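Long-range contacts in ferric-siderophore receptor protein (Streptomyces coelicolor, PDB 2X4L), which probably binds ferric siderophores outside the cell membrane and hands them to an uptake transporter, as a solute-binding protein of the family 8 type: residues Arg150-Pro155 with Leu218-Glu223; Leu222-Ala227 with Pro309-Leu314. All blocks are in the same frame, centred on the assembly; numbering follows the deposited sequence.

Contacts 1 and 2 use successive parts of one short helix, 220-227, and share L222 and E223; their centres lie about 9 Å apart. In contact 1 the first turn of that helix meets the loop at 150-152 and the start of helix 153-165; in contact 2 the later residues Y224 and F225 reach helix 304-320. Y224 also packs back on the first contact: its CD1 is 3.5 Å from Q151 OE1, and its CE1 is 3.5 Å from T153 CG2. Both contacts are largely buried, about 10 and 12 Å from the centre of the chain, and neither contains a ligand in this model.

Contact 1: Arg150-Pro155 with Leu218-Glu223; sequences RQLTQP and LSVDLE
L152 and V220 bring the two backbones together, their CA atoms 4.4 Å apart, where the loop before helix 153-165 passes the first turn of helix 220-227. The L152 N-H gives a weak bond to V220 O, 3.0 Å away but bent to 128° at the hydrogen. Two residues back, R150 O receives a CA-H...O contact from V220 CA at 3.3 Å, so V220 meets the loop through both its CA and its carbonyl. Its CG1 rests on R150 O and lies 3.8 Å from R150 CG, the two side chains running side by side, and also touches the P155 ring at CG. CG2 meets L152 CD1, these two side chains crossing at about a right angle.

E223 packs its CB on Q151 CG at 4.0 Å. Its OE1 comes to 3.4 Å from R150 C; OE1 and the nearby R150 O are two acceptors, not bonded. OE2 uses the anti lone pair to take the L218 N-H at 2.8 Å and 165°, tying the helix to the loop just before it. OE1 accepts a bond from a water at 2.7 Å, which in turn takes a weak one from Q151 NE2. An alanine in place of E223 would probably leave L218 N without this acceptor and break the water link to Q151.

R150 NE bonds to F148 O, while D221 forms a salt bridge with R296 at the end of strand 293-296. The contact thus joins the loop between strand 142-146 of the parallel sheet and helix 153-165 to the helix that follows strand 210-214 of the mixed sheet.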
# COMPACT_ATOMS: atom_id res chain seq x y z
N ARG A 150 12.14 3.39 -1.82
CA ARG A 150 12.00 4.29 -2.97
C ARG A 150 10.72 5.13 -2.80
O ARG A 150 9.91 4.81 -1.93
CB ARG A 150 11.92 3.53 -4.29
CG ARG A 150 10.69 2.61 -4.36
CD ARG A 150 10.79 1.48 -5.45
NE ARG A 150 11.96 0.67 -5.22
CZ ARG A 150 12.54 -0.03 -6.22
NH1 ARG A 150 12.07 0.02 -7.46
NH2 ARG A 150 13.62 -0.77 -5.96
N GLN A 151 10.51 6.17 -3.62
CA GLN A 151 9.32 6.94 -3.54
C GLN A 151 8.24 6.36 -4.39
O GLN A 151 8.49 5.73 -5.40
CB GLN A 151 9.59 8.37 -4.01
CG GLN A 151 10.53 9.11 -3.02
CD GLN A 151 10.86 10.49 -3.49
OE1 GLN A 151 10.06 11.17 -4.12
NE2 GLN A 151 12.05 10.96 -3.07
N LEU A 152 7.02 6.61 -3.94
CA LEU A 152 5.80 6.10 -4.54
C LEU A 152 5.69 6.27 -6.06
O LEU A 152 5.12 5.49 -6.71
CB LEU A 152 4.62 6.77 -3.87
CG LEU A 152 3.20 6.39 -4.20
CD1 LEU A 152 2.91 4.89 -3.93
CD2 LEU A 152 2.13 7.29 -3.62
N THR A 153 6.23 7.35 -6.58
CA THR A 153 6.11 7.62 -7.99
C THR A 153 6.79 6.52 -8.82
O THR A 153 6.39 6.28 -9.91
CB THR A 153 6.73 9.01 -8.32
OG1 THR A 153 7.92 9.10 -7.62
CG2 THR A 153 5.79 10.13 -7.87
N GLN A 154 7.79 5.88 -8.23
CA GLN A 154 8.50 4.77 -8.87
C GLN A 154 7.55 3.63 -9.21
O GLN A 154 7.22 3.43 -10.38
CB GLN A 154 9.62 4.27 -7.96
CG GLN A 154 10.48 3.18 -8.58
CD GLN A 154 11.97 3.48 -8.48
OE1 GLN A 154 12.40 4.22 -7.60
NE2 GLN A 154 12.75 2.90 -9.37
N PRO A 155 7.11 2.88 -8.20
CA PRO A 155 6.20 1.77 -8.47
C PRO A 155 4.93 2.19 -9.18
O PRO A 155 4.36 1.37 -9.83
CB PRO A 155 5.94 1.20 -7.07
CG PRO A 155 6.24 2.35 -6.11
CD PRO A 155 7.44 2.99 -6.77
N LEU A 218 12.08 3.79 3.80
CA LEU A 218 11.71 2.42 3.49
C LEU A 218 10.29 2.27 2.92
O LEU A 218 10.01 1.32 2.19
CB LEU A 218 11.87 1.52 4.72
CG LEU A 218 13.30 1.27 5.19
CD1 LEU A 218 13.38 -0.02 5.99
CD2 LEU A 218 14.25 1.22 4.00
N SER A 219 9.40 3.18 3.29
CA SER A 219 8.01 3.10 2.82
C SER A 219 7.84 3.97 1.59
O SER A 219 8.37 5.08 1.53
CB SER A 219 7.05 3.54 3.92
OG SER A 219 7.03 2.60 4.99
N VAL A 220 7.10 3.48 0.59
CA VAL A 220 6.96 4.29 -0.66
C VAL A 220 6.12 5.52 -0.47
O VAL A 220 6.38 6.59 -1.06
CB VAL A 220 6.49 3.43 -1.88
CG1 VAL A 220 7.64 2.43 -2.14
CG2 VAL A 220 5.18 2.80 -1.62
N ASP A 221 5.06 5.40 0.31
CA ASP A 221 4.18 6.55 0.57
C ASP A 221 4.90 7.60 1.38
O ASP A 221 4.94 8.79 1.00
CB ASP A 221 2.81 6.15 1.14
CG ASP A 221 2.92 5.44 2.49
OD1 ASP A 221 3.93 4.71 2.72
OD2 ASP A 221 1.97 5.65 3.28
N LEU A 222 5.43 7.19 2.53
CA LEU A 222 6.06 8.15 3.44
C LEU A 222 7.25 8.81 2.82
O LEU A 222 7.47 9.98 3.05
CB LEU A 222 6.39 7.52 4.80
CG LEU A 222 5.24 6.82 5.47
CD1 LEU A 222 5.74 6.28 6.85
CD2 LEU A 222 4.04 7.78 5.66
N GLU A 223 8.08 8.07 2.03
CA GLU A 223 9.26 8.69 1.42
C GLU A 223 8.79 9.76 0.46
O GLU A 223 9.43 10.86 0.37
CB GLU A 223 10.11 7.64 0.66
CG GLU A 223 10.97 6.83 1.60
CD GLU A 223 12.10 6.17 0.85
OE1 GLU A 223 12.43 6.63 -0.32
OE2 GLU A 223 12.70 5.18 1.41
O HOH W 1 13.37 9.17 -0.58

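Contact 2: Leu222-Ala227 with Pro309-Leu314; sequences LEYFKA and PLLDNL
F225 is the bump of this contact, its ring pushed against L310, L311 and L314 on helix 304-320. The axes of the two short helical segments stay 11.7 Å apart at their closest and cross at -51°, a separation bridged by side chains. CG of F225 stands anti to the carbonyl carbon (chi1 -59°), and the ring beyond it lies among the leucines of the partner helix. L314 CD2 lies over one face, 3.9 Å from the ring centroid and 25° off the normal, a CH-pi contact displaced toward the rim on the CG and CD2 side. The other two leucines meet the edge, near the ring plane: L311 CD2 comes to 3.7 Å from CE1, and L310 CB to 4.1 Å from CZ. One face and part of the rim are thereby fitted into a hollow made by L310 and L311, side by side on one turn, and L314 a turn further on.

L311 CD2 is a bump in its own right. It enters the angle between the two aromatic rings, touching Y224 CE2 at 3.9 Å as well as the F225 edge. The L311 side chain crosses that of Y224 at about a right angle. Helix 173-195 also packs on this pair, A186 on Y224 and F182 and A185 on L311; F232 of strand 231-232 adds to the packing around F225.

The side chains meet through carbon atoms, and no polar group bonds across the contact. The two helices are therefore held by shape and the exclusion of water, while the charged K226 and D312, which do not touch across the contact, pair with E234 and R188.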
# COMPACT_ATOMS: atom_id res chain seq x y z
N LEU A 222 5.43 7.19 2.53
CA LEU A 222 6.06 8.15 3.44
C LEU A 222 7.25 8.81 2.82
O LEU A 222 7.47 9.98 3.05
CB LEU A 222 6.39 7.52 4.80
CG LEU A 222 5.24 6.82 5.47
CD1 LEU A 222 5.74 6.28 6.85
CD2 LEU A 222 4.04 7.78 5.66
N GLU A 223 8.08 8.07 2.03
CA GLU A 223 9.26 8.69 1.42
C GLU A 223 8.79 9.76 0.46
O GLU A 223 9.43 10.86 0.37
CB GLU A 223 10.11 7.64 0.66
CG GLU A 223 10.97 6.83 1.60
CD GLU A 223 12.10 6.17 0.85
OE1 GLU A 223 12.43 6.63 -0.32
OE2 GLU A 223 12.70 5.18 1.41
N TYR A 224 7.68 9.52 -0.25
CA TYR A 224 7.21 10.52 -1.21
C TYR A 224 6.63 11.76 -0.44
O TYR A 224 6.97 12.90 -0.77
CB TYR A 224 6.14 9.92 -2.14
CG TYR A 224 5.67 10.84 -3.22
CD1 TYR A 224 6.54 11.51 -4.00
CD2 TYR A 224 4.27 10.95 -3.51
CE1 TYR A 224 6.11 12.29 -5.08
CE2 TYR A 224 3.87 11.82 -4.51
CZ TYR A 224 4.76 12.40 -5.34
OH TYR A 224 4.41 13.27 -6.46
N PHE A 225 5.81 11.49 0.55
CA PHE A 225 5.21 12.60 1.35
C PHE A 225 6.35 13.46 1.96
O PHE A 225 6.29 14.72 1.96
CB PHE A 225 4.31 12.07 2.50
CG PHE A 225 3.17 11.24 2.05
CD1 PHE A 225 2.62 11.34 0.79
CD2 PHE A 225 2.66 10.31 2.97
CE1 PHE A 225 1.53 10.50 0.38
CE2 PHE A 225 1.62 9.48 2.64
CZ PHE A 225 1.03 9.58 1.39
N LYS A 226 7.38 12.81 2.49
CA LYS A 226 8.56 13.53 3.01
C LYS A 226 9.26 14.39 1.96
O LYS A 226 9.60 15.53 2.21
CB LYS A 226 9.57 12.55 3.65
CG LYS A 226 10.78 13.29 4.27
CD LYS A 226 11.73 12.42 5.08
CE LYS A 226 12.62 13.24 6.19
NZ LYS A 226 12.05 13.60 7.58
N ALA A 227 9.41 13.83 0.77
CA ALA A 227 10.05 14.55 -0.36
C ALA A 227 9.23 15.78 -0.71
O ALA A 227 9.83 16.80 -1.16
CB ALA A 227 10.19 13.58 -1.54
N PRO A 309 -6.06 9.90 -3.52
CA PRO A 309 -6.66 10.23 -2.23
C PRO A 309 -5.65 10.24 -1.10
O PRO A 309 -5.82 10.88 -0.07
CB PRO A 309 -7.77 9.15 -2.06
CG PRO A 309 -8.08 8.73 -3.39
CD PRO A 309 -6.82 8.84 -4.23
N LEU A 310 -4.57 9.46 -1.24
CA LEU A 310 -3.61 9.43 -0.17
C LEU A 310 -2.97 10.85 -0.04
O LEU A 310 -2.76 11.33 1.10
CB LEU A 310 -2.49 8.41 -0.43
CG LEU A 310 -2.90 6.98 -0.75
CD1 LEU A 310 -1.68 6.11 -0.96
CD2 LEU A 310 -3.85 6.44 0.38
N LEU A 311 -2.69 11.47 -1.21
CA LEU A 311 -2.17 12.84 -1.19
C LEU A 311 -3.20 13.87 -0.73
O LEU A 311 -2.93 14.68 0.16
CB LEU A 311 -1.62 13.21 -2.60
CG LEU A 311 -0.48 12.36 -3.08
CD1 LEU A 311 -0.39 12.54 -4.56
CD2 LEU A 311 0.78 12.79 -2.38
N ASP A 312 -4.43 13.79 -1.31
CA ASP A 312 -5.50 14.74 -0.89
C ASP A 312 -5.78 14.58 0.59
O ASP A 312 -6.03 15.61 1.25
CB ASP A 312 -6.80 14.49 -1.72
CG ASP A 312 -6.76 15.12 -3.05
OD1 ASP A 312 -6.15 16.22 -3.25
OD2 ASP A 312 -7.42 14.56 -3.99
N ASN A 313 -5.87 13.34 1.10
CA ASN A 313 -6.33 13.22 2.50
C ASN A 313 -5.29 13.83 3.44
O ASN A 313 -5.63 14.50 4.44
CB ASN A 313 -6.51 11.75 2.91
CG ASN A 313 -7.70 11.14 2.27
OD1 ASN A 313 -8.59 11.83 1.71
ND2 ASN A 313 -7.68 9.80 2.32
N LEU A 314 -4.03 13.58 3.17
CA LEU A 314 -2.96 14.12 4.01
C LEU A 314 -2.83 15.65 3.85
O LEU A 314 -2.67 16.36 4.85
CB LEU A 314 -1.61 13.39 3.70
CG LEU A 314 -0.44 13.91 4.55
CD1 LEU A 314 -0.69 13.77 6.08
CD2 LEU A 314 0.75 13.07 4.25